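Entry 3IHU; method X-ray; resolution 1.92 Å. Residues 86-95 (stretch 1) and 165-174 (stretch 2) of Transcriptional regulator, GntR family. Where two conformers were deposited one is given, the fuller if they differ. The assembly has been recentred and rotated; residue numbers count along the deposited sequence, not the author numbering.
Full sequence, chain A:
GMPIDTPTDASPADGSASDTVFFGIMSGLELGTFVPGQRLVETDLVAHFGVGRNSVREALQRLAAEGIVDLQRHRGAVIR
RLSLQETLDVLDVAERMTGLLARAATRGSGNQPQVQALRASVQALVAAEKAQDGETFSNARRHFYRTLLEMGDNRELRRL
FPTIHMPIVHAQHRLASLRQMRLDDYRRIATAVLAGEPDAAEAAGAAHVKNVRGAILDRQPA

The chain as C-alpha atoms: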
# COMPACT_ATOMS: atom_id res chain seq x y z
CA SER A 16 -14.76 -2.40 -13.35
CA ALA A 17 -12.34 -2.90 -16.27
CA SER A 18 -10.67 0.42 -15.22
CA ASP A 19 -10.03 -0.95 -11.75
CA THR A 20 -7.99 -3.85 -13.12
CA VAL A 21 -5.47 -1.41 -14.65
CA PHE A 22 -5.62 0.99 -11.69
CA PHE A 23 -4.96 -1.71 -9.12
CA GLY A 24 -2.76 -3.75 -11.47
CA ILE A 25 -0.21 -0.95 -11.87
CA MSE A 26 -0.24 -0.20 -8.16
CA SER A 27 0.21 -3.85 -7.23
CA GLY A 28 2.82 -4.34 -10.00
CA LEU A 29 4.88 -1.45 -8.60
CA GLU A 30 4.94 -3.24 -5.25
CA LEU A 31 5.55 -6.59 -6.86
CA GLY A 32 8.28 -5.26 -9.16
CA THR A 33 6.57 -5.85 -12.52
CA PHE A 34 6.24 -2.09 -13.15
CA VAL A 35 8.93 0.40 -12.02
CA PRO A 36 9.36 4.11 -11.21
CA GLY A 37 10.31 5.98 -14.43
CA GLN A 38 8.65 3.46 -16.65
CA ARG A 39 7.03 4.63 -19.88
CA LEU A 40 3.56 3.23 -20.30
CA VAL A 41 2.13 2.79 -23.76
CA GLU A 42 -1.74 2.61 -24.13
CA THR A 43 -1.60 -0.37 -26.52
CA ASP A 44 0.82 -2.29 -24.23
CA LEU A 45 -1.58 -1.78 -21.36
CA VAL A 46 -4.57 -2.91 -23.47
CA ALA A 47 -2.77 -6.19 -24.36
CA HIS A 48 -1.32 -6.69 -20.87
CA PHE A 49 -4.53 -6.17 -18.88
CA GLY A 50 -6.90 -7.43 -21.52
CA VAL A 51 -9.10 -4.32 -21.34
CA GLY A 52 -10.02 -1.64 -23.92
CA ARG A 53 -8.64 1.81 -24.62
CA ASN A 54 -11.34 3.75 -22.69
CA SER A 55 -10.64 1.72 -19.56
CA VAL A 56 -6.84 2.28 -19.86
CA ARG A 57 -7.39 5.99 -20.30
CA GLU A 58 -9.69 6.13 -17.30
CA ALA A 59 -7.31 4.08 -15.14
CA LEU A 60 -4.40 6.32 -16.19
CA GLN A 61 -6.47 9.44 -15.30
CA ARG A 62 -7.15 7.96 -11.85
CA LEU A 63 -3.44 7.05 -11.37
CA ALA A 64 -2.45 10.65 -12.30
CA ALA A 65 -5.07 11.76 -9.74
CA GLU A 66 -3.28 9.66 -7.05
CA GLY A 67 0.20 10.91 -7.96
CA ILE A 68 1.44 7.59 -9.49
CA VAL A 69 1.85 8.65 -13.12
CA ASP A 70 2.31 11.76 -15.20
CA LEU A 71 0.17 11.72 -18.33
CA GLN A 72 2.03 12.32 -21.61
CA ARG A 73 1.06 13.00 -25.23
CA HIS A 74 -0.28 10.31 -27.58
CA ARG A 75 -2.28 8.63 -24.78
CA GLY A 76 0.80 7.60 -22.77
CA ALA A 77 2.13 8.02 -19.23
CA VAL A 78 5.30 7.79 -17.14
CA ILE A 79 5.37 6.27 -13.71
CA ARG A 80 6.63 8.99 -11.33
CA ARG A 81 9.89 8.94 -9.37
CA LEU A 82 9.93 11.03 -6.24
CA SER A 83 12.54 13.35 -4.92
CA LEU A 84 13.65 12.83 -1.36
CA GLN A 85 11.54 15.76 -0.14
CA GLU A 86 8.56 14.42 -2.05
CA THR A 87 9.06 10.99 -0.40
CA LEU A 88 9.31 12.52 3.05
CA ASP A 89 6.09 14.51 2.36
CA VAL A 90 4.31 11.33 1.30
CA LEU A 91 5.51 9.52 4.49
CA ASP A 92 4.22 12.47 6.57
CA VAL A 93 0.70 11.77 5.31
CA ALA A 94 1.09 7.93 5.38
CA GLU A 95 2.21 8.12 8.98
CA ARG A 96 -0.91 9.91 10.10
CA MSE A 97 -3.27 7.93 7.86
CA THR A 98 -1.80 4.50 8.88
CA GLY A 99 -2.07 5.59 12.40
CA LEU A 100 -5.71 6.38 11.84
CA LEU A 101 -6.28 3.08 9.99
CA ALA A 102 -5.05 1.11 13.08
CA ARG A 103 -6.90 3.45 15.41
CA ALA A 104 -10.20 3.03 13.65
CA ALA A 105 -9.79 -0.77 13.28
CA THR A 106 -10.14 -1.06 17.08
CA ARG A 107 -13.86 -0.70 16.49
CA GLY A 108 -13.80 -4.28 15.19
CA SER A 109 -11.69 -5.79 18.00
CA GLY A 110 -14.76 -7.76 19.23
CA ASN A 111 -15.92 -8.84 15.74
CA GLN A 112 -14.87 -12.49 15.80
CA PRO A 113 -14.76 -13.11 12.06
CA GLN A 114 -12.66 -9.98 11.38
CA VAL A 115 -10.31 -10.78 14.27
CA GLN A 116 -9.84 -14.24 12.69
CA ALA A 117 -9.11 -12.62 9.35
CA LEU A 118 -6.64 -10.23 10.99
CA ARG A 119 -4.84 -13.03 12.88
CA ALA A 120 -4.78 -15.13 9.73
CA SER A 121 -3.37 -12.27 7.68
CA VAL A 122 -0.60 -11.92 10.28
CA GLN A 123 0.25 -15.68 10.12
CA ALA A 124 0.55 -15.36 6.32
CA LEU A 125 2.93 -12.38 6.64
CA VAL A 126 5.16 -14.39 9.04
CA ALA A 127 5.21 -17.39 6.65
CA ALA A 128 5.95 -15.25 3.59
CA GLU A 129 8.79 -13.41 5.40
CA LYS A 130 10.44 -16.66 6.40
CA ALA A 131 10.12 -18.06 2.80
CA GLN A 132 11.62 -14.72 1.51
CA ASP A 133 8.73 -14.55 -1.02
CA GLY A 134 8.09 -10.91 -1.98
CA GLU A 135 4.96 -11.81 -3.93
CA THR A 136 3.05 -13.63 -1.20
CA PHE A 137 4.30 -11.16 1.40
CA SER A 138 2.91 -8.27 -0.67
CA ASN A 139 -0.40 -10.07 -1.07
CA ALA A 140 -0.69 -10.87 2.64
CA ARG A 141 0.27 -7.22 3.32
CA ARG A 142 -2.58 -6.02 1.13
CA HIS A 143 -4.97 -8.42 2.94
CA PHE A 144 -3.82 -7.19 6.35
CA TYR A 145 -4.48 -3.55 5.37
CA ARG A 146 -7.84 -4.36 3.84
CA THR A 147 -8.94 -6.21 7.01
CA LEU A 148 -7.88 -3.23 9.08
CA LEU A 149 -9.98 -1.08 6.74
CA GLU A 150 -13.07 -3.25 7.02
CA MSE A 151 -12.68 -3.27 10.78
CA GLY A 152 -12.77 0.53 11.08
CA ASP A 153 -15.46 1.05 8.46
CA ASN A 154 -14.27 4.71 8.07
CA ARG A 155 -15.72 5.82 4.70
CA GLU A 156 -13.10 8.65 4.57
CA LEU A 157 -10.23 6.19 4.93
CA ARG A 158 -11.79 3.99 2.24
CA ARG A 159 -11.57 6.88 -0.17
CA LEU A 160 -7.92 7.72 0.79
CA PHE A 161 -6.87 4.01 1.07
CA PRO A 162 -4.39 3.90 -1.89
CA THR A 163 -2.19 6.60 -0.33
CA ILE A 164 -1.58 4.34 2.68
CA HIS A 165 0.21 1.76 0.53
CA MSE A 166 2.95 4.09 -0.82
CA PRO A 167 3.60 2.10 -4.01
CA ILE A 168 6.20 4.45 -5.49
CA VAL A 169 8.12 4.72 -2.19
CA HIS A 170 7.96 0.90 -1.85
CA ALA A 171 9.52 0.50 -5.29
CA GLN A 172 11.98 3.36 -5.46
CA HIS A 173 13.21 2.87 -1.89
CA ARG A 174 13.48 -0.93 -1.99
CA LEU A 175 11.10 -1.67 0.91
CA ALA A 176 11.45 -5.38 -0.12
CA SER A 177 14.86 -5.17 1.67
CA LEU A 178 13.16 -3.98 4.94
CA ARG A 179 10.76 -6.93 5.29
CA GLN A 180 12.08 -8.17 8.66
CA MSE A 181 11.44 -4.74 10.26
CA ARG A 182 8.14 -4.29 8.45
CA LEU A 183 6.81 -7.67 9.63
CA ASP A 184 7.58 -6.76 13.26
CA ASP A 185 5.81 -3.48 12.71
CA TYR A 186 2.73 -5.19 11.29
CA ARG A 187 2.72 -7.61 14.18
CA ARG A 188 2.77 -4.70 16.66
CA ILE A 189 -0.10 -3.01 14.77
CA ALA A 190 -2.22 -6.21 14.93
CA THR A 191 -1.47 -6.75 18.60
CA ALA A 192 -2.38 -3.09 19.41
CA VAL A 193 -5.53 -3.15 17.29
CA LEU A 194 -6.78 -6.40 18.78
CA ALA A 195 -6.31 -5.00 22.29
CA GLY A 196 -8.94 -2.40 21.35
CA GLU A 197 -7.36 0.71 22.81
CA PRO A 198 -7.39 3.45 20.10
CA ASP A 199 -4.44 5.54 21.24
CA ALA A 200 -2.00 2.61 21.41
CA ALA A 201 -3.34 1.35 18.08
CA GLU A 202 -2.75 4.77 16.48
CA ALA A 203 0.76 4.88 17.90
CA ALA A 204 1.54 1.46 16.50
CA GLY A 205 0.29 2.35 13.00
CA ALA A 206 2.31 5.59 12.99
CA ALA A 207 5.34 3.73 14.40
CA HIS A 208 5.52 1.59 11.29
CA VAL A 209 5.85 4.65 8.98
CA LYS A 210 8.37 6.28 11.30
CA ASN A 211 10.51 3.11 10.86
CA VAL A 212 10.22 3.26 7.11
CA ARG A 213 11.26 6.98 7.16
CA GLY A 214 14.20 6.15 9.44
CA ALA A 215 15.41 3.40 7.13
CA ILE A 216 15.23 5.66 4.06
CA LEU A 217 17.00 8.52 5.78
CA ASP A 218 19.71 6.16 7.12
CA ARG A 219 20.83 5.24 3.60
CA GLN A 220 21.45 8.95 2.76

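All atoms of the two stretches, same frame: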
# COMPACT_ATOMS: atom_id res chain seq x y z
N GLU A 86 9.88 14.84 -1.67
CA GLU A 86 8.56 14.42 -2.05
C GLU A 86 8.23 13.10 -1.30
O GLU A 86 7.11 12.90 -0.87
CB GLU A 86 8.39 14.22 -3.54
CG GLU A 86 8.30 15.53 -4.36
CD GLU A 86 8.42 15.28 -5.88
OE1 GLU A 86 9.04 14.28 -6.33
OE2 GLU A 86 7.90 16.12 -6.64
N THR A 87 9.22 12.23 -1.16
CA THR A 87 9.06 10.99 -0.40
C THR A 87 8.75 11.29 1.06
O THR A 87 7.84 10.71 1.67
CB THR A 87 10.34 10.11 -0.56
OG1 THR A 87 10.48 9.76 -1.94
CG2 THR A 87 10.24 8.88 0.28
N LEU A 88 9.52 12.18 1.66
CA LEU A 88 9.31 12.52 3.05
C LEU A 88 7.89 13.12 3.27
O LEU A 88 7.25 12.87 4.29
CB LEU A 88 10.36 13.49 3.53
CG LEU A 88 11.78 12.89 3.64
CD1 LEU A 88 12.81 14.01 3.93
CD2 LEU A 88 11.81 11.77 4.71
N ASP A 89 7.43 13.90 2.29
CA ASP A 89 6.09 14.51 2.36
C ASP A 89 5.01 13.43 2.25
O ASP A 89 4.03 13.48 2.99
CB ASP A 89 5.93 15.63 1.30
CG ASP A 89 6.67 16.92 1.66
OD1 ASP A 89 7.24 17.07 2.78
OD2 ASP A 89 6.69 17.83 0.79
N VAL A 90 5.18 12.44 1.35
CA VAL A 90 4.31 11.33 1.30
C VAL A 90 4.29 10.53 2.66
O VAL A 90 3.25 10.13 3.15
CB VAL A 90 4.66 10.38 0.14
CG1 VAL A 90 3.99 9.01 0.32
CG2 VAL A 90 4.35 11.03 -1.22
N LEU A 91 5.44 10.26 3.23
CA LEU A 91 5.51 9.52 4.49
C LEU A 91 4.83 10.30 5.61
O LEU A 91 4.28 9.75 6.51
CB LEU A 91 6.96 9.26 4.84
CG LEU A 91 7.72 8.30 3.91
CD1 LEU A 91 9.20 8.43 4.17
CD2 LEU A 91 7.20 6.85 4.13
N ASP A 92 4.86 11.62 5.54
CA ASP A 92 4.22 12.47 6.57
C ASP A 92 2.70 12.19 6.60
O ASP A 92 2.10 12.02 7.69
CB ASP A 92 4.48 13.96 6.28
CG ASP A 92 5.73 14.49 6.96
OD1 ASP A 92 6.25 13.79 7.83
OD2 ASP A 92 6.16 15.64 6.64
N VAL A 93 2.10 12.12 5.42
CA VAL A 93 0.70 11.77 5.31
C VAL A 93 0.43 10.26 5.63
O VAL A 93 -0.49 9.96 6.37
CB VAL A 93 0.20 12.04 3.89
CG1 VAL A 93 -1.19 11.48 3.70
CG2 VAL A 93 0.26 13.59 3.58
N ALA A 94 1.23 9.34 5.09
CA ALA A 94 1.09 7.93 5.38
C ALA A 94 1.21 7.63 6.85
O ALA A 94 0.50 6.80 7.35
CB ALA A 94 2.08 7.05 4.55
N GLU A 95 2.10 8.29 7.54
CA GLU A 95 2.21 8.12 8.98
C GLU A 95 0.91 8.39 9.71
O GLU A 95 0.44 7.57 10.49
CB GLU A 95 3.31 8.98 9.57
CG GLU A 95 3.53 8.76 11.00
CD GLU A 95 4.70 9.58 11.52
OE1 GLU A 95 5.59 9.87 10.72
OE2 GLU A 95 4.73 9.88 12.72
N HIS A 165 -0.65 2.85 1.03
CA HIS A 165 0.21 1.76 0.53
C HIS A 165 1.60 2.22 0.07
O HIS A 165 2.54 1.41 0.05
CB HIS A 165 -0.51 1.04 -0.63
CG HIS A 165 -1.78 0.37 -0.23
ND1 HIS A 165 -1.83 -0.60 0.75
CD2 HIS A 165 -3.05 0.52 -0.67
CE1 HIS A 165 -3.07 -1.03 0.88
NE2 HIS A 165 -3.83 -0.36 0.04
N MSE A 166 1.69 3.49 -0.34
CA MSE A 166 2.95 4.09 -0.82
C MSE A 166 3.70 3.31 -1.88
O MSE A 166 4.87 2.99 -1.72
CB MSE A 166 3.89 4.32 0.36
CG MSE A 166 3.42 5.33 1.27
SE MSE A 166 4.81 5.61 2.50
CE MSE A 166 4.35 4.23 3.80
N PRO A 167 3.03 3.01 -2.99
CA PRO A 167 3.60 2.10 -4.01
C PRO A 167 4.88 2.62 -4.63
O PRO A 167 5.82 1.85 -4.78
CB PRO A 167 2.47 1.98 -5.07
CG PRO A 167 1.46 3.07 -4.72
CD PRO A 167 1.63 3.38 -3.27
N ILE A 168 4.96 3.91 -4.93
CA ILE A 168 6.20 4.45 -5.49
C ILE A 168 7.34 4.36 -4.49
O ILE A 168 8.40 3.87 -4.85
CB ILE A 168 6.12 5.91 -5.99
CG1 ILE A 168 5.01 6.08 -6.99
CG2 ILE A 168 7.46 6.29 -6.69
CD1 ILE A 168 5.32 5.42 -8.27
N VAL A 169 7.13 4.82 -3.27
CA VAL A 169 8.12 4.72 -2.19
C VAL A 169 8.58 3.25 -2.00
O VAL A 169 9.78 2.96 -1.96
CB VAL A 169 7.54 5.27 -0.85
CG1 VAL A 169 8.54 5.11 0.30
CG2 VAL A 169 7.16 6.72 -1.00
N HIS A 170 7.63 2.34 -1.95
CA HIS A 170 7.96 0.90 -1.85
C HIS A 170 8.96 0.53 -2.91
O HIS A 170 10.00 -0.02 -2.60
CB HIS A 170 6.71 0.05 -2.01
CG HIS A 170 6.90 -1.40 -1.66
ND1 HIS A 170 7.62 -2.27 -2.45
CD2 HIS A 170 6.46 -2.12 -0.60
CE1 HIS A 170 7.63 -3.47 -1.89
NE2 HIS A 170 6.94 -3.40 -0.76
N ALA A 171 8.67 0.87 -4.16
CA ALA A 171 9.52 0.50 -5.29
C ALA A 171 10.84 1.23 -5.31
O ALA A 171 11.91 0.64 -5.30
CB ALA A 171 8.74 0.73 -6.63
N GLN A 172 10.78 2.56 -5.30
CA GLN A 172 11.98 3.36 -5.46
C GLN A 172 12.89 3.22 -4.26
O GLN A 172 14.07 3.36 -4.40
CB GLN A 172 11.55 4.84 -5.60
CG GLN A 172 12.62 5.82 -5.91
CD GLN A 172 12.06 7.22 -6.05
OE1 GLN A 172 10.86 7.41 -6.25
NE2 GLN A 172 12.92 8.20 -5.96
N HIS A 173 12.35 2.97 -3.07
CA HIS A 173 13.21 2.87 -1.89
C HIS A 173 13.40 1.45 -1.38
O HIS A 173 13.87 1.25 -0.24
CB HIS A 173 12.76 3.84 -0.81
CG HIS A 173 12.96 5.25 -1.21
ND1 HIS A 173 14.19 5.88 -1.11
CD2 HIS A 173 12.13 6.15 -1.78
CE1 HIS A 173 14.08 7.11 -1.59
NE2 HIS A 173 12.85 7.29 -2.02
N ARG A 174 13.09 0.47 -2.24
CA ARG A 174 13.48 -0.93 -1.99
C ARG A 174 13.00 -1.39 -0.60
O ARG A 174 13.79 -1.86 0.21
CB ARG A 174 15.02 -1.10 -2.14
CG ARG A 174 15.54 -1.04 -3.61
CD ARG A 174 17.08 -1.20 -3.68
O HOH W 1 13.14 9.80 -3.26
O HOH W 2 9.84 7.37 -3.37

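Met 166, Thr 87 and Val 169 carry most of this contact, in which the helix of 86-95 packs against the short helix 167-172. The two axes run at 128° to one another and come no closer than 10.6 Å, a spacing that side chains must fill.

Met 166, present as selenomethionine, occupies the N-cap position with positive phi, and its CA-to-CB bond points toward the long helix. Its unbranched side chain lies along three residues there: CG is 3.8 Å from Val 90 CG1, SE is 3.1 Å from Leu 91 CD2, and CE is 3.7 Å from Ala 94 CB. The selenium contact is notably tight; this residue was deposited in two conformers, of which one is described here. A long, flexible chain suits this place because it can follow successive positions of a helix. The small methyl of Ala 94 offers a surface for the end of that chain; the CA atoms of Ala 94 and Met 166 are 7.5 Å apart, while those of Thr 87 and Val 169 are closer, at 6.6 Å.

Val 169, nearly one helical turn further on, is the next apolar point. Its CG2 meets Thr 87 CG2 at 4.0 Å and Val 90 CG1 at 4.1 Å, while its CG1 lies 4.4 Å from Leu 91 CD2. Compact and beta-branched, it offers two methyls to neighbours at different heights along the long helix.

Thr 87 is suited to the boundary between apolar and polar parts of the contact. Its methyl packs on Val 169, and its hydroxyl hydrogen-bonds two waters. Water 1 hydrogen-bonds both Thr 87 OG1 (3.0 Å) and His 173 NE2 (2.8 Å), joining the stretches through solvent. Water 2 lies 2.9 Å from Thr 87 OG1 and donates a weak hydrogen bond to Gln 172 OE1 at 3.1 Å. Two waters thus connect the stretches on the polar side of an otherwise apolar contact.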